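Local coordinates for nisin immunity protein (Lactococcus lactis subsp. lactis, PDB 5XHB) that takes part in immunity of the producing bacterium against externally supplied nisin, as a membrane lipoprotein, at residues Thr18-Asp23 with Asn73-Ala78; Asn41-Phe46 with Lys81-Gly86; Phe122-Asn127 with Asp156-Val161; Tyr139-Thr144 with Val213-Asp218. All coordinates share one frame; numbering follows the deposited sequence.

Overall arrangement
The chain has no helix and more than half of its modelled residues are in strands; the four contacts fall into two pairs on opposite sides of the chain's centre. Interactions 1 and 2 belong to the N-terminal antiparallel sheet, with centres about 6 Å apart; their segments alternate along the chain, and they meet at strand 67-78, which lies between strands 39-53 and 83-87. Interactions 3 and 4 belong to the C-terminal sheet, inside the Spa1 C-terminal domain range. Their centres are about 12 Å apart, their segments also alternate, and Leu158 touches Val213. Centres of the two pairs lie about 36 to 40 Å apart, so each pair packs its own sheet, without contact with the other pair.

Interaction 1: residues Thr18-Asp23 with Asn73-Ala78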
loop_
_atom_site.group_PDB
_atom_site.type_symbol
_atom_site.label_atom_id
_atom_site.label_comp_id
_atom_site.label_asym_id
_atom_site.label_seq_id
_atom_site.Cartn_x
_atom_site.Cartn_y
_atom_site.Cartn_z
ATOM N N THR A 18 4.980 -7.440 -8.253
ATOM C CA THR A 18 5.132 -7.816 -6.838
ATOM C C THR A 18 4.514 -9.172 -6.477
ATOM O O THR A 18 4.970 -9.839 -5.541
ATOM C CB THR A 18 4.529 -6.754 -5.886
ATOM O OG1 THR A 18 3.123 -6.622 -6.119
ATOM C CG2 THR A 18 5.199 -5.395 -6.066
ATOM N N ASN A 19 3.479 -9.585 -7.194
ATOM C CA ASN A 19 2.739 -10.778 -6.785
ATOM C C ASN A 19 3.128 -12.014 -7.591
ATOM O O ASN A 19 3.140 -11.995 -8.834
ATOM C CB ASN A 19 1.227 -10.533 -6.892
ATOM C CG ASN A 19 0.763 -9.351 -6.057
ATOM O OD1 ASN A 19 1.476 -8.875 -5.182
ATOM N ND2 ASN A 19 -0.440 -8.874 -6.330
ATOM N N PHE A 20 3.456 -13.092 -6.891
ATOM C CA PHE A 20 3.938 -14.276 -7.585
ATOM C C PHE A 20 3.616 -15.567 -6.865
ATOM O O PHE A 20 3.183 -15.578 -5.709
ATOM C CB PHE A 20 5.453 -14.170 -7.812
ATOM C CG PHE A 20 6.275 -14.211 -6.544
ATOM C CD1 PHE A 20 6.493 -13.053 -5.800
ATOM C CD2 PHE A 20 6.859 -15.398 -6.120
ATOM C CE1 PHE A 20 7.264 -13.075 -4.646
ATOM C CE2 PHE A 20 7.626 -15.441 -4.964
ATOM C CZ PHE A 20 7.826 -14.270 -4.217
ATOM N N ILE A 21 3.834 -16.667 -7.569
ATOM C CA ILE A 21 3.658 -17.978 -6.986
ATOM C C ILE A 21 4.983 -18.718 -7.011
ATOM O O ILE A 21 5.698 -18.692 -8.010
ATOM C CB ILE A 21 2.592 -18.781 -7.741
ATOM C CG1 ILE A 21 1.257 -18.038 -7.678
ATOM C CG2 ILE A 21 2.469 -20.169 -7.159
ATOM C CD1 ILE A 21 0.196 -18.609 -8.601
ATOM N N TYR A 22 5.316 -19.363 -5.905
ATOM C CA TYR A 22 6.539 -20.136 -5.830
ATOM C C TYR A 22 6.267 -21.408 -5.037
ATOM O O TYR A 22 5.755 -21.352 -3.920
ATOM C CB TYR A 22 7.664 -19.309 -5.201
ATOM C CG TYR A 22 8.731 -20.144 -4.536
ATOM C CD1 TYR A 22 9.364 -21.165 -5.223
ATOM C CD2 TYR A 22 9.108 -19.903 -3.217
ATOM C CE1 TYR A 22 10.320 -21.943 -4.613
ATOM C CE2 TYR A 22 10.080 -20.666 -2.602
ATOM C CZ TYR A 22 10.682 -21.685 -3.308
ATOM O OH TYR A 22 11.651 -22.456 -2.706
ATOM N N ASP A 23 6.595 -22.552 -5.633
ATOM C CA ASP A 23 6.386 -23.850 -4.993
ATOM C C ASP A 23 4.930 -23.991 -4.558
ATOM O O ASP A 23 4.643 -24.402 -3.436
ATOM C CB ASP A 23 7.340 -24.011 -3.804
ATOM C CG ASP A 23 7.377 -25.427 -3.263
ATOM O OD1 ASP A 23 6.824 -26.332 -3.927
ATOM O OD2 ASP A 23 7.962 -25.629 -2.174
ATOM N N ASN A 73 15.937 -11.394 -9.292
ATOM C CA ASN A 73 17.001 -12.380 -9.387
ATOM C C ASN A 73 17.191 -13.181 -8.110
ATOM O O ASN A 73 17.778 -12.679 -7.145
ATOM C CB ASN A 73 18.303 -11.674 -9.753
ATOM C CG ASN A 73 19.394 -12.634 -10.194
ATOM O OD1 ASN A 73 19.131 -13.779 -10.588
ATOM N ND2 ASN A 73 20.633 -12.163 -10.141
ATOM N N ASN A 74 16.676 -14.413 -8.130
ATOM C CA ASN A 74 16.836 -15.409 -7.072
ATOM C C ASN A 74 16.057 -15.118 -5.807
ATOM O O ASN A 74 15.771 -13.969 -5.488
ATOM C CB ASN A 74 18.305 -15.578 -6.707
ATOM C CG ASN A 74 19.157 -15.874 -7.914
ATOM O OD1 ASN A 74 18.690 -16.473 -8.876
ATOM N ND2 ASN A 74 20.405 -15.438 -7.880
ATOM N N ILE A 75 15.716 -16.192 -5.104
ATOM C CA ILE A 75 15.162 -16.114 -3.756
ATOM C C ILE A 75 16.213 -16.639 -2.794
ATOM O O ILE A 75 16.812 -17.689 -3.045
ATOM C CB ILE A 75 13.855 -16.933 -3.623
ATOM C CG1 ILE A 75 12.772 -16.332 -4.511
ATOM C CG2 ILE A 75 13.383 -16.987 -2.159
ATOM C CD1 ILE A 75 11.407 -16.932 -4.330
ATOM N N TYR A 76 16.444 -15.896 -1.714
ATOM C CA TYR A 76 17.424 -16.237 -0.690
ATOM C C TYR A 76 16.787 -16.439 0.674
ATOM O O TYR A 76 15.738 -15.859 0.969
ATOM C CB TYR A 76 18.462 -15.128 -0.548
ATOM C CG TYR A 76 19.189 -14.810 -1.809
ATOM C CD1 TYR A 76 18.619 -13.988 -2.770
ATOM C CD2 TYR A 76 20.452 -15.324 -2.046
ATOM C CE1 TYR A 76 19.287 -13.689 -3.934
ATOM C CE2 TYR A 76 21.128 -15.030 -3.215
ATOM C CZ TYR A 76 20.540 -14.219 -4.152
ATOM O OH TYR A 76 21.205 -13.921 -5.317
ATOM N N GLU A 77 17.443 -17.211 1.529
ATOM C CA GLU A 77 17.045 -17.221 2.927
ATOM C C GLU A 77 17.869 -16.187 3.681
ATOM O O GLU A 77 19.092 -16.132 3.523
ATOM C CB GLU A 77 17.214 -18.611 3.545
ATOM C CG GLU A 77 16.690 -18.681 4.977
ATOM C CD GLU A 77 16.806 -20.068 5.574
ATOM O OE1 GLU A 77 17.476 -20.924 4.959
ATOM O OE2 GLU A 77 16.230 -20.298 6.662
ATOM N N ALA A 78 17.206 -15.354 4.489
ATOM C CA ALA A 78 17.908 -14.356 5.285
ATOM C C ALA A 78 18.311 -14.926 6.654
ATOM O O ALA A 78 17.926 -16.037 7.011
ATOM C CB ALA A 78 17.047 -13.108 5.456
#
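Ile75 holds its CG1 anti to its carbonyl carbon (chi1 -65°) and continues extended through chi2, which carries CD1 out to the two aromatic rings of strand 19-22. Tyr22 turns its CG close to anti to the backbone N (chi1 154°), and its ring and that of Phe20 come to the same methyl. Ile75 CD1 lies 3.9 Å from Tyr22 CD2 and 4.1 Å from Phe20 CE2, and approaches each ring obliquely. Phe20 and Ile75 reach at each other from opposite directions, while the Tyr22 side chain runs aslant to that of Ile75. Tyr22 CB in turn meets the Phe20 ring at its edge, in the ring plane, so the root of the tyrosine side chain borders the phenylalanine ring. The contact is purely apolar and small, and the backbones stay well apart, with Tyr22 CA and Ile75 CA separated by 9.7 Å. Around it, Met85 of strand 83-87 touches both Phe20 and Ile75, Val44 of strand 39-53 packs on Tyr22, and Phe20 also meets Phe12 of strand 11-12 and Val29 of strand 25-33. Strands 19-22 and 67-78 are not neighbours in the N-terminal sheet, yet their side chains meet, consistent with a curled sheet.

Interaction 2: residues Asn41-Phe46 with Lys81-Gly86; sequences NSKVKF and KSLCMG
Leu83 is the first residue of 81-86 to touch 41-46. Its CD2 methyl lies 4.4 Å from Lys43 CG, so the leucine meets the aliphatic root of the exposed lysine, whose chain then leads its NZ away towards a weak, long ion pair with Glu77. Lys43 sits at a classic beta bulge, where it and Val44 both face Ile75 of strand 67-78, the strand running between the two segments. Next, the backbone of Cys84 pairs with Tyr76 of that middle strand. Met85, a selenomethionine, makes the main contact. CG is anti to the backbone N (chi1 -179°), and the chain runs extended as far as SE before bending at chi3 (-66°), which folds CE back beside the Phe46 ring. SE and CE both lie 3.7 Å from Phe46 CZ, and CE is also 4.1 Å from Phe46 CE1. The selenium is at the ring edge, near the ring plane, 5.0 Å from the centroid and 85° off the normal. The two side chains cross at about a right angle. Phe46 also packs on Leu72, Ile75 and Val10, while Met85 touches Ile94 and Phe20. This is a Met-aromatic contact of the edge kind: selenium faces the ring's C-H rim, not its pi cloud, so dispersion and perhaps a weak electrostatic attraction to the rim hydrogens would hold the two side chains together across the intervening strand 67-78.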
loop_
_atom_site.group_PDB
_atom_site.type_symbol
_atom_site.label_atom_id
_atom_site.label_comp_id
_atom_site.label_asym_id
_atom_site.label_seq_id
_atom_site.Cartn_x
_atom_site.Cartn_y
_atom_site.Cartn_z
ATOM N N ASN A 41 22.032 -18.256 2.056
ATOM C CA ASN A 41 21.991 -19.129 0.889
ATOM C C ASN A 41 20.810 -18.859 -0.043
ATOM O O ASN A 41 19.693 -18.615 0.410
ATOM C CB ASN A 41 21.961 -20.592 1.339
ATOM C CG ASN A 41 23.150 -20.957 2.206
ATOM O OD1 ASN A 41 24.147 -20.232 2.251
ATOM N ND2 ASN A 41 23.055 -22.090 2.895
ATOM N N SER A 42 21.056 -18.898 -1.348
ATOM C CA SER A 42 19.955 -18.910 -2.299
ATOM C C SER A 42 19.142 -20.192 -2.106
ATOM O O SER A 42 19.680 -21.222 -1.705
ATOM C CB SER A 42 20.466 -18.808 -3.736
ATOM O OG SER A 42 21.108 -20.008 -4.126
ATOM N N LYS A 43 17.841 -20.111 -2.364
ATOM C CA LYS A 43 16.947 -21.256 -2.255
ATOM C C LYS A 43 16.392 -21.587 -3.624
ATOM O O LYS A 43 16.058 -22.733 -3.911
ATOM C CB LYS A 43 15.799 -20.975 -1.282
ATOM C CG LYS A 43 16.188 -21.022 0.188
ATOM C CD LYS A 43 16.588 -22.428 0.616
ATOM C CE LYS A 43 17.101 -22.447 2.054
ATOM N NZ LYS A 43 17.565 -23.802 2.498
ATOM N N VAL A 44 16.272 -20.560 -4.463
ATOM C CA VAL A 44 15.763 -20.707 -5.828
ATOM C C VAL A 44 16.517 -19.791 -6.765
ATOM O O VAL A 44 16.634 -18.599 -6.492
ATOM C CB VAL A 44 14.272 -20.338 -5.966
ATOM C CG1 VAL A 44 13.752 -20.759 -7.330
ATOM C CG2 VAL A 44 13.461 -20.966 -4.881
ATOM N N LYS A 45 17.001 -20.334 -7.877
ATOM C CA LYS A 45 17.616 -19.502 -8.895
ATOM C C LYS A 45 16.622 -19.189 -10.014
ATOM O O LYS A 45 15.968 -20.083 -10.545
ATOM C CB LYS A 45 18.867 -20.183 -9.452
ATOM C CG LYS A 45 19.991 -20.316 -8.429
ATOM C CD LYS A 45 21.240 -20.915 -9.070
ATOM C CE LYS A 45 22.368 -21.109 -8.061
ATOM N NZ LYS A 45 23.512 -21.873 -8.660
ATOM N N PHE A 46 16.481 -17.905 -10.327
ATOM C CA PHE A 46 15.678 -17.452 -11.457
ATOM C C PHE A 46 16.117 -16.041 -11.817
ATOM O O PHE A 46 16.747 -15.361 -11.009
ATOM C CB PHE A 46 14.179 -17.484 -11.133
ATOM C CG PHE A 46 13.710 -16.303 -10.325
ATOM C CD1 PHE A 46 13.907 -16.259 -8.954
ATOM C CD2 PHE A 46 13.081 -15.232 -10.941
ATOM C CE1 PHE A 46 13.482 -15.161 -8.210
ATOM C CE2 PHE A 46 12.653 -14.129 -10.201
ATOM C CZ PHE A 46 12.863 -14.095 -8.840
ATOM N N LYS A 81 15.748 -16.399 8.930
ATOM C CA LYS A 81 15.011 -17.480 8.274
ATOM C C LYS A 81 13.815 -17.005 7.444
ATOM O O LYS A 81 13.058 -17.820 6.927
ATOM C CB LYS A 81 14.544 -18.525 9.301
ATOM C CG LYS A 81 15.685 -19.235 10.024
ATOM C CD LYS A 81 15.151 -20.181 11.108
ATOM C CE LYS A 81 16.292 -20.931 11.785
ATOM N NZ LYS A 81 15.834 -21.712 12.973
ATOM N N SER A 82 13.658 -15.694 7.272
ATOM C CA SER A 82 12.659 -15.211 6.327
ATOM C C SER A 82 13.232 -15.353 4.914
ATOM O O SER A 82 14.427 -15.602 4.748
ATOM C CB SER A 82 12.265 -13.758 6.631
ATOM O OG SER A 82 13.361 -12.900 6.380
ATOM N N LEU A 83 12.391 -15.241 3.892
ATOM C CA LEU A 83 12.891 -15.308 2.517
ATOM C C LEU A 83 12.968 -13.914 1.906
ATOM O O LEU A 83 12.211 -13.020 2.285
ATOM C CB LEU A 83 11.997 -16.197 1.646
ATOM C CG LEU A 83 11.836 -17.644 2.083
ATOM C CD1 LEU A 83 10.857 -18.349 1.155
ATOM C CD2 LEU A 83 13.185 -18.339 2.072
ATOM N N CYS A 84 13.878 -13.722 0.960
ATOM C CA CYS A 84 13.931 -12.450 0.256
ATOM C C CYS A 84 14.305 -12.648 -1.207
ATOM O O CYS A 84 14.717 -13.741 -1.619
ATOM C CB CYS A 84 14.912 -11.493 0.940
ATOM S SG CYS A 84 16.622 -12.088 0.966
HETATM N N MSE A 85 14.131 -11.591 -1.993
HETATM C CA MSE A 85 14.337 -11.671 -3.419
HETATM C C MSE A 85 15.311 -10.602 -3.856
HETATM O O MSE A 85 15.254 -9.472 -3.376
HETATM C CB MSE A 85 13.022 -11.517 -4.170
HETATM C CG MSE A 85 13.195 -11.626 -5.679
HETATM SE SE MSE A 85 11.485 -11.555 -6.593
HETATM C CE MSE A 85 10.727 -13.251 -5.934
ATOM N N GLY A 86 16.213 -10.958 -4.764
ATOM C CA GLY A 86 17.101 -9.958 -5.336
ATOM C C GLY A 86 16.324 -9.056 -6.276
ATOM O O GLY A 86 15.684 -9.535 -7.219
#

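Interaction 3: residues Phe122-Asn127 with Asp156-Val161; sequences FVIDKN and DVLAEV
Strands 123-124 and 151-165 are the outermost strands of the antiparallel C-terminal sheet, and this contact brings the two edge strands together, partly through water, consistent with a strongly curled sheet. Leu158 points towards 122-127 and divides its methyls: CD2 lies 3.9 Å from the backbone Phe122 O, and CD1 lies 4.2 Å from Ile124 CG1. Further along, Ile124 CD1 meets the aliphatic root of Glu160, with CB at 3.7 Å, the two side chains running obliquely to each other. Ile124 CG1 is anti to the carbonyl carbon and chi2 is extended (163°), which sends CD1 forward to that glutamate. Glu160 is bent at chi2 (-79°), and its OE1 forms a salt bridge with Arg162, while CB and CG meet Ile124. Ala159 and Glu160 form a G1 beta bulge opposite Tyr196. At the other end, Asp156 OD2 is bridged to the Phe122 backbone by two waters. One donates to Asp156 OD2 at 2.7 Å and accepts from Phe122 N at 2.9 Å; the other donates to Asp156 OD2, also at 2.7 Å, and to Phe122 O at 3.0 Å. The Phe122 side chain also points toward 156-161, its ring stacked on Tyr134 and edge-to-face with Phe211. The chemistry is thus divided, with an apolar join of Leu158 and Ile124 beside a hydrated end, where two waters satisfy both polar backbone atoms of Phe122 and both donate to Asp156 OD2, consistent with a charged carboxylate.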
loop_
_atom_site.group_PDB
_atom_site.type_symbol
_atom_site.label_atom_id
_atom_site.label_comp_id
_atom_site.label_asym_id
_atom_site.label_seq_id
_atom_site.Cartn_x
_atom_site.Cartn_y
_atom_site.Cartn_z
ATOM N N PHE A 122 -0.888 9.074 4.576
ATOM C CA PHE A 122 -2.318 9.339 4.512
ATOM C C PHE A 122 -2.581 10.809 4.826
ATOM O O PHE A 122 -2.135 11.315 5.846
ATOM C CB PHE A 122 -3.079 8.434 5.491
ATOM C CG PHE A 122 -2.908 6.961 5.216
ATOM C CD1 PHE A 122 -3.703 6.322 4.289
ATOM C CD2 PHE A 122 -1.951 6.222 5.886
ATOM C CE1 PHE A 122 -3.549 4.961 4.024
ATOM C CE2 PHE A 122 -1.795 4.873 5.627
ATOM C CZ PHE A 122 -2.592 4.242 4.697
ATOM N N VAL A 123 -3.305 11.482 3.941
ATOM C CA VAL A 123 -3.596 12.900 4.102
ATOM C C VAL A 123 -5.060 13.130 3.776
ATOM O O VAL A 123 -5.551 12.642 2.761
ATOM C CB VAL A 123 -2.697 13.776 3.164
ATOM C CG1 VAL A 123 -3.159 15.233 3.138
ATOM C CG2 VAL A 123 -1.230 13.683 3.580
ATOM N N ILE A 124 -5.764 13.860 4.630
ATOM C CA ILE A 124 -7.153 14.189 4.335
ATOM C C ILE A 124 -7.148 15.087 3.116
ATOM O O ILE A 124 -6.356 16.019 3.052
ATOM C CB ILE A 124 -7.850 14.890 5.513
ATOM C CG1 ILE A 124 -7.894 13.960 6.734
ATOM C CG2 ILE A 124 -9.271 15.282 5.127
ATOM C CD1 ILE A 124 -8.191 14.698 8.028
ATOM N N ASP A 125 -7.997 14.783 2.140
ATOM C CA ASP A 125 -8.008 15.526 0.884
ATOM C C ASP A 125 -8.368 16.989 1.130
ATOM O O ASP A 125 -9.319 17.288 1.843
ATOM C CB ASP A 125 -8.987 14.891 -0.100
ATOM C CG ASP A 125 -8.906 15.518 -1.483
ATOM O OD1 ASP A 125 -8.057 15.080 -2.297
ATOM O OD2 ASP A 125 -9.691 16.445 -1.754
ATOM N N LYS A 126 -7.607 17.895 0.531
ATOM C CA LYS A 126 -7.787 19.328 0.772
ATOM C C LYS A 126 -9.107 19.843 0.216
ATOM O O LYS A 126 -9.662 20.810 0.719
ATOM C CB LYS A 126 -6.629 20.118 0.151
ATOM C CG LYS A 126 -6.619 21.599 0.511
ATOM C CD LYS A 126 -5.514 22.353 -0.231
ATOM C CE LYS A 126 -5.726 22.343 -1.745
ATOM N NZ LYS A 126 -4.726 23.194 -2.467
ATOM N N ASN A 127 -9.614 19.196 -0.826
ATOM C CA ASN A 127 -10.805 19.700 -1.505
ATOM C C ASN A 127 -12.103 19.066 -1.029
ATOM O O ASN A 127 -13.155 19.708 -1.053
ATOM C CB ASN A 127 -10.655 19.505 -3.010
ATOM C CG ASN A 127 -9.434 20.219 -3.560
ATOM O OD1 ASN A 127 -8.573 19.607 -4.186
ATOM N ND2 ASN A 127 -9.347 21.516 -3.306
ATOM N N ASP A 156 -1.359 4.460 11.053
ATOM C CA ASP A 156 -1.066 5.837 11.457
ATOM C C ASP A 156 -2.232 6.368 12.257
ATOM O O ASP A 156 -3.269 5.715 12.378
ATOM C CB ASP A 156 -0.811 6.726 10.226
ATOM C CG ASP A 156 -0.052 8.018 10.559
ATOM O OD1 ASP A 156 0.394 8.221 11.714
ATOM O OD2 ASP A 156 0.107 8.834 9.631
ATOM N N VAL A 157 -2.066 7.554 12.822
ATOM C CA VAL A 157 -3.201 8.223 13.418
ATOM C C VAL A 157 -3.249 9.631 12.822
ATOM O O VAL A 157 -2.215 10.289 12.652
ATOM C CB VAL A 157 -3.114 8.234 14.952
ATOM C CG1 VAL A 157 -1.851 8.925 15.422
ATOM C CG2 VAL A 157 -4.385 8.827 15.581
ATOM N N LEU A 158 -4.446 10.051 12.440
ATOM C CA LEU A 158 -4.646 11.381 11.897
ATOM C C LEU A 158 -4.795 12.380 13.048
ATOM O O LEU A 158 -4.052 13.367 13.116
ATOM C CB LEU A 158 -5.872 11.404 10.977
ATOM C CG LEU A 158 -5.675 10.643 9.654
ATOM C CD1 LEU A 158 -6.990 10.459 8.885
ATOM C CD2 LEU A 158 -4.674 11.385 8.785
ATOM N N ALA A 159 -5.733 12.102 13.956
ATOM C CA ALA A 159 -6.057 13.007 15.056
ATOM C C ALA A 159 -6.314 14.422 14.521
ATOM O O ALA A 159 -5.659 15.392 14.910
ATOM C CB ALA A 159 -4.943 13.005 16.115
ATOM N N GLU A 160 -7.269 14.504 13.605
ATOM C CA GLU A 160 -7.598 15.737 12.915
ATOM C C GLU A 160 -9.066 15.976 13.047
ATOM O O GLU A 160 -9.818 15.076 13.404
ATOM C CB GLU A 160 -7.235 15.677 11.421
ATOM C CG GLU A 160 -5.762 15.710 11.130
ATOM C CD GLU A 160 -5.219 17.106 11.213
ATOM O OE1 GLU A 160 -5.983 18.049 10.901
ATOM O OE2 GLU A 160 -4.037 17.266 11.581
ATOM N N VAL A 161 -9.462 17.204 12.743
ATOM C CA VAL A 161 -10.851 17.596 12.731
ATOM C C VAL A 161 -11.132 18.297 11.413
ATOM O O VAL A 161 -10.308 19.090 10.940
ATOM C CB VAL A 161 -11.192 18.554 13.887
ATOM C CG1 VAL A 161 -12.630 19.020 13.758
ATOM C CG2 VAL A 161 -10.936 17.890 15.251
HETATM O O HOH W 1 0.600 8.473 6.973
HETATM O O HOH W 2 -0.616 11.109 8.399
#

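Interaction 4: residues Tyr139-Thr144 with Val213-Asp218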
loop_
_atom_site.group_PDB
_atom_site.type_symbol
_atom_site.label_atom_id
_atom_site.label_comp_id
_atom_site.label_asym_id
_atom_site.label_seq_id
_atom_site.Cartn_x
_atom_site.Cartn_y
_atom_site.Cartn_z
ATOM N N TYR A 139 -9.222 8.239 -2.042
ATOM C CA TYR A 139 -10.057 7.227 -1.418
ATOM C C TYR A 139 -11.281 7.871 -0.829
ATOM O O TYR A 139 -11.179 8.881 -0.154
ATOM C CB TYR A 139 -9.281 6.479 -0.321
ATOM C CG TYR A 139 -8.179 5.652 -0.927
ATOM C CD1 TYR A 139 -6.974 6.236 -1.279
ATOM C CD2 TYR A 139 -8.365 4.290 -1.177
ATOM C CE1 TYR A 139 -5.970 5.497 -1.871
ATOM C CE2 TYR A 139 -7.364 3.532 -1.765
ATOM C CZ TYR A 139 -6.170 4.144 -2.111
ATOM O OH TYR A 139 -5.169 3.418 -2.717
ATOM N N SER A 140 -12.436 7.277 -1.076
ATOM C CA SER A 140 -13.675 7.782 -0.514
ATOM C C SER A 140 -14.008 7.064 0.790
ATOM O O SER A 140 -14.055 5.837 0.813
ATOM C CB SER A 140 -14.814 7.606 -1.519
ATOM O OG SER A 140 -16.032 7.990 -0.919
ATOM N N ILE A 141 -14.219 7.835 1.861
ATOM C CA ILE A 141 -14.616 7.298 3.164
ATOM C C ILE A 141 -16.107 7.059 3.170
ATOM O O ILE A 141 -16.893 8.003 3.110
ATOM C CB ILE A 141 -14.242 8.262 4.310
ATOM C CG1 ILE A 141 -12.738 8.552 4.294
ATOM C CG2 ILE A 141 -14.670 7.699 5.669
ATOM C CD1 ILE A 141 -12.349 9.736 5.202
ATOM N N SER A 142 -16.503 5.792 3.223
ATOM C CA SER A 142 -17.908 5.424 3.117
ATOM C C SER A 142 -18.616 5.478 4.469
ATOM O O SER A 142 -18.004 5.789 5.495
ATOM C CB SER A 142 -18.033 4.015 2.537
ATOM O OG SER A 142 -17.578 3.074 3.497
ATOM N N ASP A 143 -19.904 5.146 4.469
ATOM C CA ASP A 143 -20.640 4.971 5.715
ATOM C C ASP A 143 -20.770 3.478 6.051
ATOM O O ASP A 143 -21.698 3.067 6.738
ATOM C CB ASP A 143 -22.023 5.624 5.628
ATOM C CG ASP A 143 -22.642 5.874 7.005
ATOM O OD1 ASP A 143 -21.885 5.972 7.996
ATOM O OD2 ASP A 143 -23.886 5.969 7.104
ATOM N N THR A 144 -19.827 2.675 5.558
ATOM C CA THR A 144 -19.773 1.246 5.869
ATOM C C THR A 144 -18.785 0.979 6.988
ATOM O O THR A 144 -17.631 1.391 6.902
ATOM C CB THR A 144 -19.362 0.424 4.638
ATOM O OG1 THR A 144 -20.354 0.579 3.614
ATOM C CG2 THR A 144 -19.189 -1.055 4.999
ATOM N N VAL A 213 -10.691 3.864 8.256
ATOM C CA VAL A 213 -10.431 5.153 8.896
ATOM C C VAL A 213 -11.395 5.343 10.049
ATOM O O VAL A 213 -12.602 5.201 9.875
ATOM C CB VAL A 213 -10.592 6.338 7.908
ATOM C CG1 VAL A 213 -10.067 7.647 8.557
ATOM C CG2 VAL A 213 -9.876 6.042 6.611
ATOM N N GLU A 214 -10.861 5.655 11.223
ATOM C CA GLU A 214 -11.677 5.970 12.381
ATOM C C GLU A 214 -12.318 7.349 12.203
ATOM O O GLU A 214 -11.614 8.358 12.109
ATOM C CB GLU A 214 -10.815 5.928 13.648
ATOM C CG GLU A 214 -11.561 5.617 14.917
ATOM C CD GLU A 214 -10.623 5.298 16.076
ATOM O OE1 GLU A 214 -9.436 5.720 16.047
ATOM O OE2 GLU A 214 -11.082 4.629 17.022
ATOM N N ILE A 215 -13.643 7.374 12.094
ATOM C CA ILE A 215 -14.403 8.616 11.983
ATOM C C ILE A 215 -15.315 8.687 13.188
ATOM O O ILE A 215 -16.182 7.831 13.349
ATOM C CB ILE A 215 -15.262 8.692 10.711
ATOM C CG1 ILE A 215 -14.410 8.549 9.438
ATOM C CG2 ILE A 215 -16.055 9.994 10.690
ATOM C CD1 ILE A 215 -13.384 9.624 9.264
ATOM N N ASN A 216 -15.132 9.705 14.019
ATOM C CA ASN A 216 -15.873 9.794 15.278
ATOM C C ASN A 216 -15.705 8.491 16.065
ATOM O O ASN A 216 -14.578 8.141 16.418
ATOM C CB ASN A 216 -17.328 10.158 14.987
ATOM C CG ASN A 216 -17.428 11.496 14.267
ATOM O OD1 ASN A 216 -16.507 12.307 14.357
ATOM N ND2 ASN A 216 -18.512 11.715 13.521
ATOM N N ASP A 217 -16.775 7.741 16.304
ATOM C CA ASP A 217 -16.634 6.562 17.146
ATOM C C ASP A 217 -16.677 5.221 16.416
ATOM O O ASP A 217 -16.967 4.201 17.043
ATOM C CB ASP A 217 -17.716 6.558 18.226
ATOM C CG ASP A 217 -17.557 7.704 19.197
ATOM O OD1 ASP A 217 -16.571 7.697 19.957
ATOM O OD2 ASP A 217 -18.401 8.614 19.185
ATOM N N ASP A 218 -16.408 5.187 15.118
ATOM C CA ASP A 218 -16.181 3.866 14.533
ATOM C C ASP A 218 -15.390 3.882 13.249
ATOM O O ASP A 218 -15.238 4.909 12.580
ATOM C CB ASP A 218 -17.499 3.096 14.322
ATOM C CG ASP A 218 -18.259 3.552 13.126
ATOM O OD1 ASP A 218 -18.371 4.786 12.960
ATOM O OD2 ASP A 218 -18.744 2.673 12.355
#
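Strand 137-145 passes strand 210-215 at side-chain distance, Ile141 CA and Val213 CA being 7.4 Å apart, and the latter strand ends in a type II' turn from Ile215 to Asp218. Ile141 carries the contact with two branches. Its CG2 lies 3.9 Å from Ile215 CG1, its CD1 4.2 Å from Ile215 CD1, and the two side chains reach towards each other, tip to tip. Both isoleucines place CG1 anti to the carbonyl carbon, but Ile141 is extended at chi2 (167°) whereas Ile215 is bent there (-62°); the bend turns the Ile215 ethyl arm so that its end meets the end of Ile141. The CG1 of the same Ile141 ethyl arm lies a looser 4.5 Å from Val213 CG2. All three residues are buried and join by apolar packing alone. The turn is closed at its ends by Ile215 N to Asp218 O (3.0 Å) and by the longer bond from Asp218 N to Ile215 O, while beyond Ile141 an ST turn follows, Ser142 OG accepting from Thr144 N at 3.1 Å. Strand 218-224, which lies between the two strands in the sheet, places Lys220 against Ile141 and Ala222 against Val213. Trp194 and Tyr196 of strand 191-202 touch both isoleucines, and Ile132 of strand 131-134 packs on Ile141 and Val213.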